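Local coordinates for probable outer membrane protein (Pseudomonas aeruginosa, PDB 3DWO), which probably carries long-chain fatty acids or other hydrophobic compounds across the outer membrane, as a beta-barrel channel of the FadL family, at residues G303-L317 against S328-G342. Sequence-based numbering, arbitrary orientation.
Sequences GASATWTEWSSFQDL and SIPYTYRNTWTLAVG. With C8E ((hydroxyethyloxy)tri(ethyloxy)octane), chain D; C8E ((hydroxyethyloxy)tri(ethyloxy)octane), chain I; C8E ((hydroxyethyloxy)tri(ethyloxy)octane), chain K.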
# COMPACT_ATOMS: atom_id res chain seq x y z
N GLY A 303 -11.74 13.72 -17.90
CA GLY A 303 -11.48 12.30 -17.87
C GLY A 303 -12.24 11.62 -16.75
O GLY A 303 -12.52 12.23 -15.71
N ALA A 304 -12.60 10.36 -16.98
CA ALA A 304 -13.31 9.56 -15.99
C ALA A 304 -12.55 8.25 -15.92
O ALA A 304 -12.01 7.79 -16.92
CB ALA A 304 -14.75 9.30 -16.43
N SER A 305 -12.51 7.65 -14.74
CA SER A 305 -11.78 6.40 -14.59
C SER A 305 -12.39 5.48 -13.53
O SER A 305 -12.86 5.94 -12.49
CB SER A 305 -10.32 6.71 -14.25
OG SER A 305 -9.62 5.53 -13.94
N ALA A 306 -12.38 4.19 -13.82
CA ALA A 306 -12.91 3.19 -12.89
C ALA A 306 -11.91 2.06 -12.78
O ALA A 306 -11.63 1.38 -13.76
CB ALA A 306 -14.25 2.66 -13.38
N THR A 307 -11.38 1.85 -11.58
CA THR A 307 -10.42 0.77 -11.38
C THR A 307 -10.93 -0.28 -10.42
O THR A 307 -11.34 0.03 -9.29
CB THR A 307 -9.06 1.31 -10.87
OG1 THR A 307 -8.48 2.16 -11.86
CG2 THR A 307 -8.10 0.16 -10.58
N TRP A 308 -10.93 -1.53 -10.87
CA TRP A 308 -11.37 -2.66 -10.07
C TRP A 308 -10.13 -3.38 -9.60
O TRP A 308 -9.38 -3.92 -10.41
CB TRP A 308 -12.22 -3.62 -10.91
CG TRP A 308 -12.61 -4.88 -10.20
CD1 TRP A 308 -13.60 -5.04 -9.27
CD2 TRP A 308 -12.02 -6.18 -10.37
NE1 TRP A 308 -13.67 -6.35 -8.86
CE2 TRP A 308 -12.71 -7.07 -9.52
CE3 TRP A 308 -10.97 -6.67 -11.17
CZ2 TRP A 308 -12.39 -8.44 -9.45
CZ3 TRP A 308 -10.65 -8.03 -11.09
CH2 TRP A 308 -11.36 -8.89 -10.24
N THR A 309 -9.89 -3.39 -8.29
CA THR A 309 -8.72 -4.06 -7.76
C THR A 309 -9.12 -5.37 -7.11
O THR A 309 -10.00 -5.40 -6.25
CB THR A 309 -8.00 -3.17 -6.75
OG1 THR A 309 -7.70 -1.92 -7.38
CG2 THR A 309 -6.69 -3.81 -6.29
N GLU A 310 -8.48 -6.46 -7.53
CA GLU A 310 -8.78 -7.78 -7.00
C GLU A 310 -8.07 -8.04 -5.68
O GLU A 310 -7.25 -8.95 -5.55
CB GLU A 310 -8.41 -8.85 -8.04
CG GLU A 310 -8.93 -10.24 -7.71
CD GLU A 310 -8.75 -11.22 -8.86
OE1 GLU A 310 -7.66 -11.26 -9.46
OE2 GLU A 310 -9.71 -11.97 -9.15
N TRP A 311 -8.38 -7.21 -4.69
CA TRP A 311 -7.79 -7.32 -3.37
C TRP A 311 -8.18 -8.61 -2.68
O TRP A 311 -7.62 -8.97 -1.65
CB TRP A 311 -8.22 -6.14 -2.50
CG TRP A 311 -7.29 -4.98 -2.50
CD1 TRP A 311 -7.54 -3.72 -2.97
CD2 TRP A 311 -5.97 -4.93 -1.93
NE1 TRP A 311 -6.47 -2.89 -2.72
CE2 TRP A 311 -5.49 -3.61 -2.08
CE3 TRP A 311 -5.16 -5.89 -1.30
CZ2 TRP A 311 -4.23 -3.22 -1.62
CZ3 TRP A 311 -3.90 -5.49 -0.84
CH2 TRP A 311 -3.45 -4.17 -1.01
N SER A 312 -9.16 -9.31 -3.25
CA SER A 312 -9.64 -10.55 -2.67
C SER A 312 -8.55 -11.62 -2.55
O SER A 312 -8.72 -12.60 -1.81
CB SER A 312 -10.80 -11.09 -3.49
OG SER A 312 -11.43 -12.14 -2.79
N SER A 313 -7.44 -11.44 -3.27
CA SER A 313 -6.36 -12.41 -3.20
C SER A 313 -5.67 -12.32 -1.84
O SER A 313 -5.00 -13.26 -1.41
CB SER A 313 -5.35 -12.19 -4.34
OG SER A 313 -4.64 -10.97 -4.18
N PHE A 314 -5.81 -11.19 -1.15
CA PHE A 314 -5.20 -11.04 0.16
C PHE A 314 -6.15 -11.63 1.20
O PHE A 314 -6.91 -10.91 1.85
CB PHE A 314 -4.91 -9.58 0.49
CG PHE A 314 -4.11 -9.39 1.75
CD1 PHE A 314 -2.83 -9.95 1.86
CD2 PHE A 314 -4.63 -8.68 2.83
CE1 PHE A 314 -2.09 -9.80 3.02
CE2 PHE A 314 -3.88 -8.52 4.00
CZ PHE A 314 -2.61 -9.08 4.10
N GLN A 315 -6.11 -12.95 1.34
CA GLN A 315 -6.97 -13.67 2.27
C GLN A 315 -6.38 -13.75 3.67
O GLN A 315 -7.10 -13.71 4.66
CB GLN A 315 -7.22 -15.08 1.74
CG GLN A 315 -8.20 -15.13 0.57
CD GLN A 315 -9.61 -14.74 1.01
OE1 GLN A 315 -10.13 -15.29 1.98
NE2 GLN A 315 -10.23 -13.81 0.30
N ASP A 316 -5.06 -13.85 3.75
CA ASP A 316 -4.40 -13.94 5.05
C ASP A 316 -2.92 -13.58 5.00
O ASP A 316 -2.32 -13.51 3.92
CB ASP A 316 -4.54 -15.35 5.59
CG ASP A 316 -3.82 -16.37 4.73
OD1 ASP A 316 -4.04 -16.37 3.50
OD2 ASP A 316 -3.05 -17.18 5.28
N LEU A 317 -2.35 -13.34 6.17
CA LEU A 317 -0.93 -13.02 6.28
C LEU A 317 -0.39 -14.19 7.08
O LEU A 317 -0.71 -14.33 8.26
CB LEU A 317 -0.70 -11.72 7.06
CG LEU A 317 0.31 -10.69 6.53
CD1 LEU A 317 0.80 -9.84 7.69
CD2 LEU A 317 1.49 -11.37 5.86
N SER A 328 -0.90 -17.75 11.36
CA SER A 328 -1.63 -17.31 10.17
C SER A 328 -2.73 -16.35 10.62
O SER A 328 -3.56 -16.70 11.45
CB SER A 328 -2.24 -18.52 9.46
OG SER A 328 -2.78 -18.13 8.20
N ILE A 329 -2.72 -15.15 10.08
CA ILE A 329 -3.70 -14.13 10.43
C ILE A 329 -4.65 -13.85 9.26
O ILE A 329 -4.23 -13.37 8.20
CB ILE A 329 -2.98 -12.82 10.84
CG1 ILE A 329 -2.01 -13.11 11.98
CG2 ILE A 329 -4.00 -11.76 11.27
CD1 ILE A 329 -1.13 -11.94 12.37
N PRO A 330 -5.94 -14.14 9.44
CA PRO A 330 -6.90 -13.90 8.35
C PRO A 330 -7.20 -12.42 8.18
O PRO A 330 -7.30 -11.67 9.14
CB PRO A 330 -8.13 -14.68 8.79
CG PRO A 330 -7.57 -15.75 9.70
CD PRO A 330 -6.55 -14.97 10.49
N TYR A 331 -7.35 -11.99 6.93
CA TYR A 331 -7.66 -10.60 6.65
C TYR A 331 -8.84 -10.53 5.69
O TYR A 331 -9.61 -9.57 5.73
CB TYR A 331 -6.43 -9.89 6.08
CG TYR A 331 -5.47 -9.45 7.15
CD1 TYR A 331 -5.85 -8.52 8.12
CD2 TYR A 331 -4.17 -9.98 7.22
CE1 TYR A 331 -4.97 -8.12 9.13
CE2 TYR A 331 -3.28 -9.59 8.23
CZ TYR A 331 -3.69 -8.66 9.18
OH TYR A 331 -2.80 -8.25 10.16
N THR A 332 -8.97 -11.54 4.84
CA THR A 332 -10.05 -11.64 3.87
C THR A 332 -10.49 -10.32 3.23
O THR A 332 -11.65 -9.93 3.32
CB THR A 332 -11.30 -12.30 4.50
OG1 THR A 332 -11.64 -11.61 5.71
CG2 THR A 332 -11.01 -13.76 4.84
N TYR A 333 -9.55 -9.63 2.60
CA TYR A 333 -9.83 -8.37 1.93
C TYR A 333 -10.89 -8.57 0.84
O TYR A 333 -11.01 -9.66 0.29
CB TYR A 333 -8.56 -7.83 1.27
CG TYR A 333 -7.68 -6.99 2.17
CD1 TYR A 333 -7.72 -7.11 3.56
CD2 TYR A 333 -6.79 -6.08 1.62
CE1 TYR A 333 -6.89 -6.34 4.37
CE2 TYR A 333 -5.96 -5.30 2.42
CZ TYR A 333 -6.01 -5.44 3.79
OH TYR A 333 -5.20 -4.64 4.57
N ARG A 334 -11.63 -7.52 0.54
CA ARG A 334 -12.66 -7.57 -0.49
C ARG A 334 -12.17 -6.86 -1.75
O ARG A 334 -11.34 -5.95 -1.67
CB ARG A 334 -13.95 -6.89 -0.00
CG ARG A 334 -13.75 -5.42 0.36
CD ARG A 334 -15.06 -4.65 0.57
NE ARG A 334 -14.79 -3.23 0.84
CZ ARG A 334 -15.72 -2.28 0.96
NH1 ARG A 334 -17.01 -2.59 0.85
NH2 ARG A 334 -15.37 -1.03 1.20
N ASN A 335 -12.69 -7.27 -2.91
CA ASN A 335 -12.32 -6.61 -4.15
C ASN A 335 -12.81 -5.17 -4.02
O ASN A 335 -13.75 -4.91 -3.27
CB ASN A 335 -12.97 -7.28 -5.35
CG ASN A 335 -12.38 -8.64 -5.63
OD1 ASN A 335 -11.22 -8.90 -5.29
ND2 ASN A 335 -13.15 -9.51 -6.27
N THR A 336 -12.20 -4.26 -4.76
CA THR A 336 -12.58 -2.86 -4.62
C THR A 336 -12.73 -2.07 -5.92
O THR A 336 -12.28 -2.49 -6.98
CB THR A 336 -11.54 -2.16 -3.73
OG1 THR A 336 -12.05 -0.89 -3.32
CG2 THR A 336 -10.25 -1.96 -4.50
N TRP A 337 -13.37 -0.91 -5.80
CA TRP A 337 -13.58 -0.01 -6.94
C TRP A 337 -13.05 1.37 -6.57
O TRP A 337 -13.09 1.76 -5.40
CB TRP A 337 -15.07 0.13 -7.28
CG TRP A 337 -15.66 -1.00 -8.06
CD1 TRP A 337 -16.40 -2.04 -7.57
CD2 TRP A 337 -15.56 -1.22 -9.47
NE1 TRP A 337 -16.76 -2.90 -8.58
CE2 TRP A 337 -16.26 -2.41 -9.76
CE3 TRP A 337 -14.95 -0.52 -10.52
CZ2 TRP A 337 -16.36 -2.92 -11.06
CZ3 TRP A 337 -15.04 -1.03 -11.81
CH2 TRP A 337 -15.74 -2.22 -12.07
N THR A 338 -12.56 2.09 -7.56
CA THR A 338 -12.07 3.44 -7.35
C THR A 338 -12.50 4.24 -8.58
O THR A 338 -12.09 3.95 -9.71
CB THR A 338 -10.52 3.46 -7.14
OG1 THR A 338 -10.03 4.80 -7.21
CG2 THR A 338 -9.83 2.60 -8.15
N LEU A 339 -13.37 5.22 -8.36
CA LEU A 339 -13.89 6.04 -9.45
C LEU A 339 -13.35 7.46 -9.33
O LEU A 339 -13.30 8.03 -8.24
CB LEU A 339 -15.42 6.06 -9.40
CG LEU A 339 -16.09 4.71 -9.14
CD1 LEU A 339 -17.59 4.91 -8.95
CD2 LEU A 339 -15.81 3.76 -10.28
N ALA A 340 -12.95 8.02 -10.46
CA ALA A 340 -12.40 9.37 -10.47
C ALA A 340 -12.91 10.15 -11.68
O ALA A 340 -13.21 9.58 -12.73
CB ALA A 340 -10.88 9.32 -10.49
N VAL A 341 -13.00 11.46 -11.52
CA VAL A 341 -13.43 12.32 -12.59
C VAL A 341 -12.71 13.64 -12.40
O VAL A 341 -12.61 14.14 -11.29
CB VAL A 341 -14.96 12.54 -12.58
CG1 VAL A 341 -15.39 13.12 -11.23
CG2 VAL A 341 -15.35 13.46 -13.71
N GLY A 342 -12.19 14.18 -13.49
CA GLY A 342 -11.47 15.43 -13.42
C GLY A 342 -10.98 15.81 -14.80
O GLY A 342 -11.27 15.11 -15.77
C1 C8E D . -6.04 -4.56 7.66
C2 C8E D . -4.67 -4.89 8.00
C3 C8E D . -3.94 -5.67 7.01
C4 C8E D . -2.58 -5.81 7.49
C5 C8E D . -1.69 -6.13 6.34
C6 C8E D . -0.31 -5.82 6.67
C7 C8E D . 0.37 -6.67 5.71
C8 C8E D . 1.55 -5.96 5.17
O9 C8E D . 2.88 -6.46 5.08
C10 C8E D . 3.55 -6.84 6.27
C11 C8E D . 4.90 -7.32 5.84
O12 C8E D . 4.91 -8.75 5.69
C13 C8E D . 5.73 -9.48 6.65
C14 C8E D . 5.31 -9.92 8.09
O15 C8E D . 5.37 -11.22 8.76
C16 C8E D . 4.17 -11.99 8.57
C17 C8E D . 3.09 -11.76 9.65
O18 C8E D . 3.35 -11.15 10.93
C19 C8E D . 3.72 -12.10 11.96
C20 C8E D . 2.95 -12.23 13.33
O21 C8E D . 3.42 -11.50 14.47
C2 C8E I . -16.75 -7.74 -11.12
C3 C8E I . -15.49 -7.89 -11.84
C4 C8E I . -15.53 -7.00 -12.99
C5 C8E I . -14.19 -6.40 -13.20
C6 C8E I . -14.11 -5.79 -14.51
C7 C8E I . -13.75 -4.43 -14.12
C8 C8E I . -13.16 -3.72 -15.27
O9 C8E I . -12.86 -2.34 -15.34
C1 C8E K . -19.88 1.36 -5.47
C2 C8E K . -19.43 1.49 -6.85
C3 C8E K . -19.98 0.50 -7.77
C4 C8E K . -19.03 0.33 -8.85
C5 C8E K . -19.74 0.38 -10.15
C6 C8E K . -19.04 1.27 -11.07
C7 C8E K . -18.98 0.41 -12.24
C8 C8E K . -18.19 1.09 -13.28
O HOH W 1 -10.02 5.00 -11.28
O HOH W 2 -12.20 -11.91 -7.53
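Phe314 presents its edge to the face of Tyr333, with CD2 standing 3.3 Å above the centre of the Tyr333 ring and the two planes 72° apart. Tyr333 in turn directs its own edge to a face of Trp311, off centre, and Thr336 CG2 abuts the Trp311 rim in plane. Beyond Phe314, the Tyr331 ring lies nearly parallel to it but slid aside; Tyr331 has a detergent chain over one face and Leu317 CB at its edge, 3.5 Å from CE2. On the other side of the strand pair, Trp337 is sandwiched between detergent carbons and Trp308, whose CB sits 3.9 Å from the centroid of the six-membered ring of Trp337. Trp308 CG is anti to the backbone N (chi1 174°), which lays its indole across Trp337, while a third detergent chain covers one indole face and Glu310 CA lies over the opposite one, toward the rim.

In the backbone beside the cluster, Gln315 O accepts hydrogen bonds from Tyr331 N and Thr332 N, each at 2.9 Å and from the same face of its carbonyl plane. Gln315 NE2 donates almost straight (173°) to Ser312 O, folding the bent side chain back on the 3-10 segment 311-313. A water donates to Ser305 OG and Thr338 O on the threonine side; Ser305 OG also hydrogen-bonds Asp291. Strands 303-309 and 336-342 pair antiparallel, as neighbours in a FadL-family outer-membrane beta-barrel, continued by a hairpin, with tryptophans each carrying detergent on one face of the probably membrane-facing surface.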